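Local coordinates for protein Lpg2148(MvcA) (Legionella pneumophila subsp. pneumophila str. Philadelphia 1, PDB 6K11) that is probably a deamidase-type deubiquitinase that acts on the ubiquitinated host enzyme UBE2N and so regulates its activity during Legionella infection, at residues R247-P251 / D270-S274; Y19-G25 / T346-I350; M7-L12 / A339-Q344; L12-Q17 / F265-E271. All coordinates share one frame; numbering follows the deposited sequence.

In the fold
The four contacts illustrate how one N-terminal helix can tie distant parts of a chain together. Helix 4-19 packs along helix 336-351 in contact 3 and meets the segment 265-271 in contact 4, while the turn that follows it returns to helix 336-351 in contact 2. Contact 1 joins helix 269-274, also used by contact 4, to the edge strand 250-252. Contact 1 is the buried one, where Phe249, Tyr250 and Pro251 pack on the helix round a serine hydroxyl and ordered water; the other three are partly buried. Contact 3 is chiefly aliphatic, contact 2 adds aromatic rings to the aliphatic groups, and contact 4 gathers three carboxylates round one lysine. Contacts 1 and 2 do not touch.

Contact 1. Residues R247-P251 / D270-S274; sequences RQFYP and DEYLS
Ser274, the last residue of helix 269-274, pins that helix to the chain entering strand 250-252: its OG donates a hydrogen bond to Phe249 O at 2.8 Å. The hydroxyl stands opposite its own backbone N (chi1 -176°), which directs it to the carbonyl, and the donor lies 17° out of the carbonyl plane. The same OG rests over one face of the Tyr250 ring, 3.7 Å from Tyr250 CE1.

Packing is close along this side. Phe249 brings its ring end against the helix backbone, with CZ 3.5 Å from Leu273 O. The Pro251 ring fits beside the first turn, CD lying 3.5 Å from Asp270 O, and Asp270 CB comes within 3.3 Å of Pro251 O. Leu273 CD1 meets Pro251 CG at 4.0 Å.

The Gln248 end is looser and is bridged by solvent. Water 1 donates to Gln248 OE1 and to Ser274 O, and accepts from Phe249 N; water 2 donates to Ser274 OG and bonds Tyr250 OH weakly. The carboxylate of Asp270 turns to another partner, Lys13.

Backbone hydrogen bonds of Tyr250 with Tyr237 join 250-252, an outermost strand, to strand 228-238 of the antiparallel sheet. Phe249 and Pro251 lie on Ile236 of that strand, Trp264 NE1 of helix 261-266 bonds Pro251 O, and the Tyr250 ring stacks with His9 of helix 4-19.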
# COMPACT_ATOMS: atom_id res chain seq x y z
N ARG A 247 -22.80 15.86 -10.28
CA ARG A 247 -21.49 15.71 -9.67
C ARG A 247 -20.84 14.40 -10.11
O ARG A 247 -21.51 13.37 -10.22
CB ARG A 247 -21.62 15.78 -8.15
CG ARG A 247 -20.49 15.15 -7.37
CD ARG A 247 -20.72 15.36 -5.89
NE ARG A 247 -20.16 16.62 -5.42
CZ ARG A 247 -20.32 17.10 -4.19
NH1 ARG A 247 -21.05 16.43 -3.30
NH2 ARG A 247 -19.77 18.25 -3.84
N GLN A 248 -19.54 14.45 -10.41
CA GLN A 248 -18.79 13.31 -10.92
C GLN A 248 -17.56 13.09 -10.05
O GLN A 248 -16.99 14.04 -9.51
CB GLN A 248 -18.35 13.50 -12.38
CG GLN A 248 -19.44 13.97 -13.33
CD GLN A 248 -20.37 12.86 -13.74
OE1 GLN A 248 -20.13 11.69 -13.45
NE2 GLN A 248 -21.44 13.22 -14.45
N PHE A 249 -17.16 11.82 -9.90
CA PHE A 249 -15.98 11.45 -9.14
C PHE A 249 -15.02 10.68 -10.03
O PHE A 249 -15.44 10.02 -10.99
CB PHE A 249 -16.32 10.59 -7.92
CG PHE A 249 -16.46 9.10 -8.23
CD1 PHE A 249 -17.64 8.59 -8.76
CD2 PHE A 249 -15.41 8.21 -7.96
CE1 PHE A 249 -17.77 7.24 -9.05
CE2 PHE A 249 -15.54 6.85 -8.24
CZ PHE A 249 -16.74 6.37 -8.78
N TYR A 250 -13.73 10.76 -9.71
CA TYR A 250 -12.71 10.04 -10.49
C TYR A 250 -11.77 9.34 -9.53
O TYR A 250 -11.10 10.02 -8.73
CB TYR A 250 -11.96 11.00 -11.41
CG TYR A 250 -12.89 11.66 -12.39
CD1 TYR A 250 -13.25 11.04 -13.58
CD2 TYR A 250 -13.48 12.89 -12.09
CE1 TYR A 250 -14.14 11.64 -14.47
CE2 TYR A 250 -14.36 13.50 -12.97
CZ TYR A 250 -14.69 12.87 -14.15
OH TYR A 250 -15.57 13.48 -15.02
N PRO A 251 -11.67 8.01 -9.57
CA PRO A 251 -10.67 7.32 -8.76
C PRO A 251 -9.34 7.24 -9.50
O PRO A 251 -9.29 7.02 -10.71
CB PRO A 251 -11.28 5.93 -8.54
CG PRO A 251 -12.08 5.69 -9.81
CD PRO A 251 -12.53 7.07 -10.31
N ASP A 270 -10.52 5.10 -14.74
CA ASP A 270 -11.09 6.18 -13.93
C ASP A 270 -12.45 6.61 -14.47
O ASP A 270 -13.41 6.78 -13.71
CB ASP A 270 -10.11 7.37 -13.85
CG ASP A 270 -9.88 8.06 -15.21
OD1 ASP A 270 -9.63 7.39 -16.23
OD2 ASP A 270 -9.93 9.31 -15.24
N GLU A 271 -12.55 6.78 -15.80
CA GLU A 271 -13.81 7.22 -16.41
C GLU A 271 -14.84 6.10 -16.38
O GLU A 271 -16.03 6.35 -16.14
CB GLU A 271 -13.57 7.68 -17.85
CG GLU A 271 -12.73 8.95 -17.96
CD GLU A 271 -12.70 9.53 -19.37
OE1 GLU A 271 -11.73 10.26 -19.68
OE2 GLU A 271 -13.64 9.26 -20.16
N TYR A 272 -14.40 4.87 -16.63
CA TYR A 272 -15.29 3.72 -16.53
C TYR A 272 -15.98 3.66 -15.17
O TYR A 272 -17.21 3.55 -15.09
CB TYR A 272 -14.51 2.43 -16.79
CG TYR A 272 -15.42 1.21 -16.81
CD1 TYR A 272 -16.22 0.93 -17.92
CD2 TYR A 272 -15.48 0.35 -15.71
CE1 TYR A 272 -17.05 -0.18 -17.94
CE2 TYR A 272 -16.33 -0.75 -15.72
CZ TYR A 272 -17.10 -1.01 -16.83
OH TYR A 272 -17.93 -2.11 -16.83
N LEU A 273 -15.20 3.74 -14.09
CA LEU A 273 -15.80 3.60 -12.77
C LEU A 273 -16.60 4.84 -12.41
O LEU A 273 -17.63 4.74 -11.73
CB LEU A 273 -14.73 3.31 -11.71
CG LEU A 273 -14.06 1.94 -11.82
CD1 LEU A 273 -12.80 1.91 -10.96
CD2 LEU A 273 -15.03 0.78 -11.44
N SER A 274 -16.17 6.01 -12.88
CA SER A 274 -16.93 7.23 -12.67
C SER A 274 -18.40 7.07 -13.03
O SER A 274 -19.27 7.66 -12.39
CB SER A 274 -16.32 8.35 -13.50
OG SER A 274 -17.00 9.56 -13.24
O HOH W 1 -19.27 10.17 -11.42
O HOH W 2 -17.61 10.89 -15.83

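Contact 2. Residues Y19-G25 / T346-I350; sequences YGVMMTG and TQEFI
Tyr19 lays one ring face over Ile350, crossing it at a slant, and ends at Gln347. CB and CG run beside the tip of Ile350, with Tyr19 CG 3.8 Å from Ile350 CD1, and CD2 touches the same methyl. Over the same face, CE1 at the far edge of the Tyr19 ring meets Ile350 CG2 at 3.5 Å; this methyl sits 3.6 Å from the Tyr19 centroid, in a CH-pi contact. CE2 passes the Gln347 amide, which is turned 67° from the ring, and Tyr19 OH accepts from Gln347 NE2 at 3.2 Å along a nearly straight bond. That nitrogen also bonds Asp351 OD1.

Tyr19 closes helix 4-19. The chain leaves the helix at Gly20 with positive phi and tightens into the 3-10 turn 21-24, which lays Met22 and Met23 on helix 336-351. Met22 CB packs on Ile350 CG1 at 3.9 Å. Met23 CB points away, but bends at chi2 and chi3 (-69° and -64°) bring SD back to Ile350 CD1.

Where the turn ends, Phe349 takes Gly25 O over one face and Met22 O at its edge, 3.7 Å from Phe349 CE2. Water 3 donates to Met23 O and to Thr346 OG1, the latter also bonded to Asn342 O.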
# COMPACT_ATOMS: atom_id res chain seq x y z
N TYR A 19 3.63 11.04 -19.48
CA TYR A 19 4.96 11.22 -18.91
C TYR A 19 5.34 10.26 -17.80
O TYR A 19 6.50 10.30 -17.36
CB TYR A 19 5.14 12.65 -18.40
CG TYR A 19 4.94 13.69 -19.48
CD1 TYR A 19 5.70 13.67 -20.64
CD2 TYR A 19 3.99 14.70 -19.32
CE1 TYR A 19 5.52 14.63 -21.63
CE2 TYR A 19 3.79 15.65 -20.31
CZ TYR A 19 4.56 15.63 -21.45
OH TYR A 19 4.36 16.60 -22.40
N GLY A 20 4.42 9.42 -17.31
CA GLY A 20 4.72 8.40 -16.31
C GLY A 20 5.57 8.82 -15.13
O GLY A 20 5.18 9.68 -14.32
N VAL A 21 6.76 8.20 -15.01
CA VAL A 21 7.63 8.41 -13.86
C VAL A 21 8.08 9.86 -13.72
O VAL A 21 8.42 10.29 -12.61
CB VAL A 21 8.85 7.45 -13.95
CG1 VAL A 21 9.74 7.82 -15.14
CG2 VAL A 21 9.64 7.44 -12.65
N MET A 22 8.08 10.64 -14.81
CA MET A 22 8.54 12.02 -14.72
C MET A 22 7.63 12.87 -13.84
O MET A 22 8.05 13.94 -13.38
CB MET A 22 8.61 12.66 -16.12
CG MET A 22 9.58 12.00 -17.11
SD MET A 22 9.62 12.74 -18.73
CE MET A 22 10.76 14.15 -18.46
N MET A 23 6.40 12.42 -13.57
CA MET A 23 5.45 13.22 -12.80
C MET A 23 5.87 13.46 -11.35
O MET A 23 5.33 14.38 -10.72
CB MET A 23 4.06 12.58 -12.85
CG MET A 23 3.51 12.50 -14.27
SD MET A 23 3.13 14.17 -14.87
CE MET A 23 1.84 14.53 -13.67
N THR A 24 6.80 12.66 -10.80
CA THR A 24 7.32 12.93 -9.45
C THR A 24 8.06 14.26 -9.36
O THR A 24 8.16 14.83 -8.27
CB THR A 24 8.28 11.83 -9.00
OG1 THR A 24 9.48 11.91 -9.80
CG2 THR A 24 7.66 10.46 -9.16
N GLY A 25 8.60 14.75 -10.47
CA GLY A 25 9.40 15.96 -10.47
C GLY A 25 10.82 15.81 -9.96
O GLY A 25 11.53 16.82 -9.85
N THR A 346 5.33 21.21 -12.95
CA THR A 346 5.82 19.89 -13.36
C THR A 346 5.99 19.81 -14.87
O THR A 346 6.98 19.26 -15.36
CB THR A 346 4.84 18.84 -12.84
OG1 THR A 346 4.77 18.96 -11.42
CG2 THR A 346 5.32 17.43 -13.21
N GLN A 347 5.05 20.39 -15.62
CA GLN A 347 5.15 20.41 -17.08
C GLN A 347 6.40 21.15 -17.54
O GLN A 347 7.05 20.73 -18.51
CB GLN A 347 3.89 21.03 -17.69
CG GLN A 347 3.88 21.06 -19.23
CD GLN A 347 3.71 19.67 -19.84
OE1 GLN A 347 2.67 19.03 -19.65
NE2 GLN A 347 4.73 19.20 -20.55
N GLU A 348 6.74 22.26 -16.87
CA GLU A 348 7.96 23.00 -17.21
C GLU A 348 9.22 22.17 -16.94
O GLU A 348 10.18 22.21 -17.73
CB GLU A 348 7.99 24.32 -16.42
CG GLU A 348 6.83 25.27 -16.78
CD GLU A 348 6.75 26.53 -15.91
OE1 GLU A 348 7.78 26.95 -15.34
OE2 GLU A 348 5.64 27.12 -15.82
N PHE A 349 9.23 21.41 -15.85
CA PHE A 349 10.33 20.49 -15.58
C PHE A 349 10.45 19.45 -16.69
O PHE A 349 11.55 19.17 -17.18
CB PHE A 349 10.12 19.83 -14.22
CG PHE A 349 10.93 18.56 -13.99
CD1 PHE A 349 12.27 18.63 -13.65
CD2 PHE A 349 10.31 17.31 -14.05
CE1 PHE A 349 13.00 17.47 -13.41
CE2 PHE A 349 11.03 16.15 -13.81
CZ PHE A 349 12.38 16.23 -13.49
N ILE A 350 9.32 18.88 -17.12
CA ILE A 350 9.32 17.90 -18.20
C ILE A 350 9.79 18.53 -19.51
O ILE A 350 10.58 17.94 -20.25
CB ILE A 350 7.91 17.28 -18.35
CG1 ILE A 350 7.62 16.33 -17.19
CG2 ILE A 350 7.76 16.59 -19.72
CD1 ILE A 350 6.12 16.17 -16.85
O HOH W 3 5.92 17.04 -9.81

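Contact 3. Residues M7-L12 / A339-Q344; sequences MVHKKL and ALKNLQ
Met7 touches Leu340 near the start of the pair, where its backbone C lies 3.8 Å from Leu340 CD2 and its CB meets the same methyl; the rest of the chain bends off and its thioether leads away from the partner helix.

Val8 follows as a branched wedge. The Val8 CG2 methyl, set beside the backbone N and opposite the carbonyl carbon, reaches both Leu340 CG at 3.7 Å and Ala339 CB at 3.8 Å. Its carbonyl oxygen is approached by Leu343 CD1.

One turn on, Lys11 lies across the interface. Its aliphatic part and the side chain of Leu343 slide past each other in opposite directions, with Lys11 CE 3.6 Å from Leu343 CB. The Lys11 chain is extended as far as CE, and chi4 (137°) then turns NZ to Gln344, whose OE1 accepts from Lys11 NZ at 2.8 Å, with NZ tilted 20° from the amide carbonyl plane. The methylenes of Lys11 thus pack on Leu343, while its ammonium is taken by Gln344 OE1.

Leu12 ends the walk, with Leu12 CD1 4.1 Å from Leu343 CD2, so that Leu343 touches both Lys11 and Leu12. Helix 71-83 borders the seam, with Leu82 on Val8 and Leu81 on Leu12.

The two helical segments run almost parallel, their axes 9.8 Å apart at 19°. Residues spaced three and four apart on each helix make the seam, an arrangement characteristic of side-by-side helices packed ridges-into-grooves at a shallow crossing, here joining the N-terminal helix to one from far along the chain.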
# COMPACT_ATOMS: atom_id res chain seq x y z
N MET A 7 -10.48 21.13 -14.81
CA MET A 7 -9.23 21.27 -15.55
C MET A 7 -8.08 20.57 -14.82
O MET A 7 -7.17 20.03 -15.47
CB MET A 7 -8.91 22.76 -15.76
CG MET A 7 -9.78 23.48 -16.78
SD MET A 7 -9.61 22.87 -18.48
CE MET A 7 -10.94 21.72 -18.62
N VAL A 8 -8.10 20.59 -13.49
CA VAL A 8 -7.12 19.85 -12.69
C VAL A 8 -7.15 18.37 -13.06
O VAL A 8 -6.11 17.74 -13.27
CB VAL A 8 -7.38 20.05 -11.19
CG1 VAL A 8 -6.54 19.09 -10.34
CG2 VAL A 8 -7.13 21.51 -10.78
N HIS A 9 -8.36 17.78 -13.12
CA HIS A 9 -8.44 16.36 -13.47
C HIS A 9 -7.96 16.11 -14.89
O HIS A 9 -7.21 15.16 -15.15
CB HIS A 9 -9.88 15.85 -13.30
CG HIS A 9 -10.14 14.55 -14.00
ND1 HIS A 9 -9.70 13.33 -13.51
CD2 HIS A 9 -10.75 14.28 -15.18
CE1 HIS A 9 -10.05 12.37 -14.35
NE2 HIS A 9 -10.69 12.92 -15.37
N LYS A 10 -8.40 16.95 -15.84
CA LYS A 10 -8.03 16.73 -17.24
C LYS A 10 -6.52 16.80 -17.42
O LYS A 10 -5.93 15.99 -18.15
CB LYS A 10 -8.73 17.77 -18.12
CG LYS A 10 -8.32 17.77 -19.57
CD LYS A 10 -9.26 18.71 -20.34
CE LYS A 10 -9.05 18.65 -21.84
NZ LYS A 10 -9.79 19.77 -22.51
N LYS A 11 -5.88 17.74 -16.75
CA LYS A 11 -4.44 17.95 -16.92
C LYS A 11 -3.64 16.89 -16.21
O LYS A 11 -2.65 16.39 -16.75
CB LYS A 11 -4.06 19.35 -16.43
CG LYS A 11 -2.59 19.61 -16.21
CD LYS A 11 -2.31 21.13 -16.27
CE LYS A 11 -0.82 21.43 -16.47
NZ LYS A 11 -0.53 22.49 -17.45
N LEU A 12 -4.04 16.53 -14.98
CA LEU A 12 -3.36 15.46 -14.27
C LEU A 12 -3.42 14.16 -15.07
O LEU A 12 -2.41 13.46 -15.24
CB LEU A 12 -3.96 15.29 -12.87
CG LEU A 12 -3.53 14.00 -12.15
CD1 LEU A 12 -2.06 14.09 -11.74
CD2 LEU A 12 -4.41 13.67 -10.94
N ALA A 339 -3.35 23.77 -7.57
CA ALA A 339 -3.11 22.47 -8.21
C ALA A 339 -2.67 22.65 -9.67
O ALA A 339 -1.71 22.02 -10.12
CB ALA A 339 -4.36 21.59 -8.12
N LEU A 340 -3.36 23.52 -10.42
CA LEU A 340 -2.99 23.79 -11.81
C LEU A 340 -1.61 24.42 -11.91
O LEU A 340 -0.89 24.19 -12.90
CB LEU A 340 -4.03 24.69 -12.47
CG LEU A 340 -5.40 24.08 -12.77
CD1 LEU A 340 -6.45 25.18 -13.04
CD2 LEU A 340 -5.32 23.09 -13.93
N LYS A 341 -1.22 25.24 -10.93
CA LYS A 341 0.13 25.79 -10.90
C LYS A 341 1.18 24.73 -10.62
O LYS A 341 2.25 24.73 -11.22
CB LYS A 341 0.22 26.89 -9.85
CG LYS A 341 1.57 27.56 -9.86
CD LYS A 341 1.47 29.05 -9.58
CE LYS A 341 2.86 29.66 -9.51
NZ LYS A 341 3.12 30.25 -8.17
N ASN A 342 0.89 23.83 -9.68
CA ASN A 342 1.79 22.69 -9.44
C ASN A 342 1.95 21.83 -10.68
O ASN A 342 3.06 21.39 -11.01
CB ASN A 342 1.26 21.85 -8.27
CG ASN A 342 1.41 22.56 -6.94
OD1 ASN A 342 2.21 23.48 -6.81
ND2 ASN A 342 0.64 22.13 -5.94
N LEU A 343 0.85 21.56 -11.37
CA LEU A 343 0.91 20.76 -12.60
C LEU A 343 1.68 21.50 -13.69
O LEU A 343 2.46 20.88 -14.44
CB LEU A 343 -0.51 20.42 -13.06
CG LEU A 343 -1.22 19.36 -12.20
CD1 LEU A 343 -2.74 19.51 -12.31
CD2 LEU A 343 -0.77 17.92 -12.60
N GLN A 344 1.49 22.82 -13.81
CA GLN A 344 2.24 23.56 -14.81
C GLN A 344 3.73 23.60 -14.49
O GLN A 344 4.57 23.56 -15.40
CB GLN A 344 1.69 24.99 -14.96
CG GLN A 344 2.33 25.76 -16.11
CD GLN A 344 2.52 24.92 -17.40
OE1 GLN A 344 1.58 24.23 -17.87
NE2 GLN A 344 3.72 24.96 -17.96

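Contact 4. Residues L12-Q17 / F265-E271; sequences LKSMSQ and FVSDKDE
Gln17 and Val266 bring the backbones to their closest, CA to CA 5.4 Å, where the chain passes from helix 261-266, through a Schellman motif at Asp268, into helix 269-274.

Phe265 is a knob set into a hole formed by Leu12, Lys13, Ser16 and Gln17. Lys13 CA stands almost exactly above the ring centre in a CH-pi contact, 3.8 Å from the Phe265 centroid and 3° off the normal, while Ser16 OG lies at the ring edge, 3.5 Å from Phe265 CD2.

From there the extended Lys13 chain, CG anti to the backbone N (chi1 170°), slants across the Phe265 ring by CD1 to a cage of carboxylates. Lys13 NZ makes salt bridges to Asp268 OD1 (2.8 Å), which offers its anti lone pair, to Asp270 OD1 (2.8 Å), which offers its syn one, and to Glu271 OE1 (2.9 Å), met from above its carboxylate plane. Three anions round one ammonium should favour its charged form.

Gln17 NE2 donates to Phe265 O at 3.0 Å (168°), reaching it from the opposite face to Asp268 N. Water 4 links that amide to Asp268 OD1.

Tyr252 of strand 250-252 meets the Phe265 ring, Gln262 of helix 261-266 bonds Gln17 O, and Met15 turns to helix 336-351.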
# COMPACT_ATOMS: atom_id res chain seq x y z
N LEU A 12 -4.04 16.53 -14.98
CA LEU A 12 -3.36 15.46 -14.27
C LEU A 12 -3.42 14.16 -15.07
O LEU A 12 -2.41 13.46 -15.24
CB LEU A 12 -3.96 15.29 -12.87
CG LEU A 12 -3.53 14.00 -12.15
CD1 LEU A 12 -2.06 14.09 -11.74
CD2 LEU A 12 -4.41 13.67 -10.94
N LYS A 13 -4.61 13.85 -15.61
CA LYS A 13 -4.75 12.62 -16.39
C LYS A 13 -3.93 12.68 -17.67
O LYS A 13 -3.20 11.73 -18.00
CB LYS A 13 -6.23 12.36 -16.70
CG LYS A 13 -6.45 11.24 -17.71
CD LYS A 13 -7.88 10.74 -17.71
CE LYS A 13 -8.05 9.57 -18.66
NZ LYS A 13 -9.40 8.97 -18.56
N SER A 14 -4.02 13.79 -18.41
CA SER A 14 -3.29 13.88 -19.67
C SER A 14 -1.78 13.80 -19.45
O SER A 14 -1.07 13.10 -20.19
CB SER A 14 -3.68 15.18 -20.40
OG SER A 14 -2.97 15.29 -21.62
N MET A 15 -1.28 14.46 -18.42
CA MET A 15 0.16 14.49 -18.15
C MET A 15 0.67 13.13 -17.67
O MET A 15 1.76 12.70 -18.07
CB MET A 15 0.47 15.56 -17.09
CG MET A 15 0.43 17.04 -17.58
SD MET A 15 0.88 18.23 -16.27
CE MET A 15 2.55 17.69 -15.92
N SER A 16 -0.08 12.47 -16.79
CA SER A 16 0.33 11.13 -16.35
C SER A 16 0.32 10.13 -17.51
O SER A 16 1.23 9.30 -17.63
CB SER A 16 -0.58 10.67 -15.21
OG SER A 16 -0.24 9.33 -14.84
N GLN A 17 -0.71 10.18 -18.37
CA GLN A 17 -0.73 9.31 -19.55
C GLN A 17 0.54 9.46 -20.38
O GLN A 17 1.08 8.47 -20.89
CB GLN A 17 -1.94 9.60 -20.44
CG GLN A 17 -3.29 9.17 -19.92
CD GLN A 17 -4.41 9.67 -20.79
OE1 GLN A 17 -4.27 10.67 -21.51
NE2 GLN A 17 -5.55 8.99 -20.74
N PHE A 265 -4.58 5.61 -16.04
CA PHE A 265 -5.16 6.67 -16.84
C PHE A 265 -5.22 6.31 -18.33
O PHE A 265 -6.19 6.64 -19.02
CB PHE A 265 -4.37 7.97 -16.64
CG PHE A 265 -4.71 8.73 -15.37
CD1 PHE A 265 -6.03 9.03 -15.05
CD2 PHE A 265 -3.71 9.16 -14.53
CE1 PHE A 265 -6.32 9.75 -13.90
CE2 PHE A 265 -3.99 9.90 -13.39
CZ PHE A 265 -5.30 10.20 -13.08
N VAL A 266 -4.18 5.65 -18.85
CA VAL A 266 -4.22 5.24 -20.26
C VAL A 266 -5.40 4.30 -20.52
O VAL A 266 -6.03 4.35 -21.59
CB VAL A 266 -2.87 4.59 -20.68
CG1 VAL A 266 -2.97 3.95 -22.05
CG2 VAL A 266 -1.73 5.63 -20.67
N SER A 267 -5.75 3.46 -19.54
CA SER A 267 -6.86 2.52 -19.70
C SER A 267 -8.23 3.16 -19.49
O SER A 267 -9.23 2.49 -19.74
CB SER A 267 -6.72 1.34 -18.73
OG SER A 267 -7.08 1.74 -17.41
N ASP A 268 -8.29 4.41 -19.00
CA ASP A 268 -9.56 5.10 -18.75
C ASP A 268 -10.43 4.35 -17.75
O ASP A 268 -11.67 4.47 -17.75
CB ASP A 268 -10.37 5.34 -20.05
CG ASP A 268 -9.61 6.15 -21.09
OD1 ASP A 268 -9.13 7.25 -20.76
OD2 ASP A 268 -9.51 5.67 -22.25
N LYS A 269 -9.82 3.55 -16.87
CA LYS A 269 -10.64 2.92 -15.84
C LYS A 269 -11.17 3.94 -14.85
O LYS A 269 -12.18 3.68 -14.20
CB LYS A 269 -9.85 1.82 -15.10
CG LYS A 269 -10.73 1.01 -14.16
CD LYS A 269 -10.18 -0.37 -13.90
CE LYS A 269 -10.95 -1.02 -12.76
NZ LYS A 269 -10.53 -2.44 -12.55
N ASP A 270 -10.52 5.10 -14.74
CA ASP A 270 -11.09 6.18 -13.93
C ASP A 270 -12.45 6.61 -14.47
O ASP A 270 -13.41 6.78 -13.71
CB ASP A 270 -10.11 7.37 -13.85
CG ASP A 270 -9.88 8.06 -15.21
OD1 ASP A 270 -9.63 7.39 -16.23
OD2 ASP A 270 -9.93 9.31 -15.24
N GLU A 271 -12.55 6.78 -15.80
CA GLU A 271 -13.81 7.22 -16.41
C GLU A 271 -14.84 6.10 -16.38
O GLU A 271 -16.03 6.35 -16.14
CB GLU A 271 -13.57 7.68 -17.85
CG GLU A 271 -12.73 8.95 -17.96
CD GLU A 271 -12.70 9.53 -19.37
OE1 GLU A 271 -11.73 10.26 -19.68
OE2 GLU A 271 -13.64 9.26 -20.16
O HOH W 4 -7.95 8.65 -22.70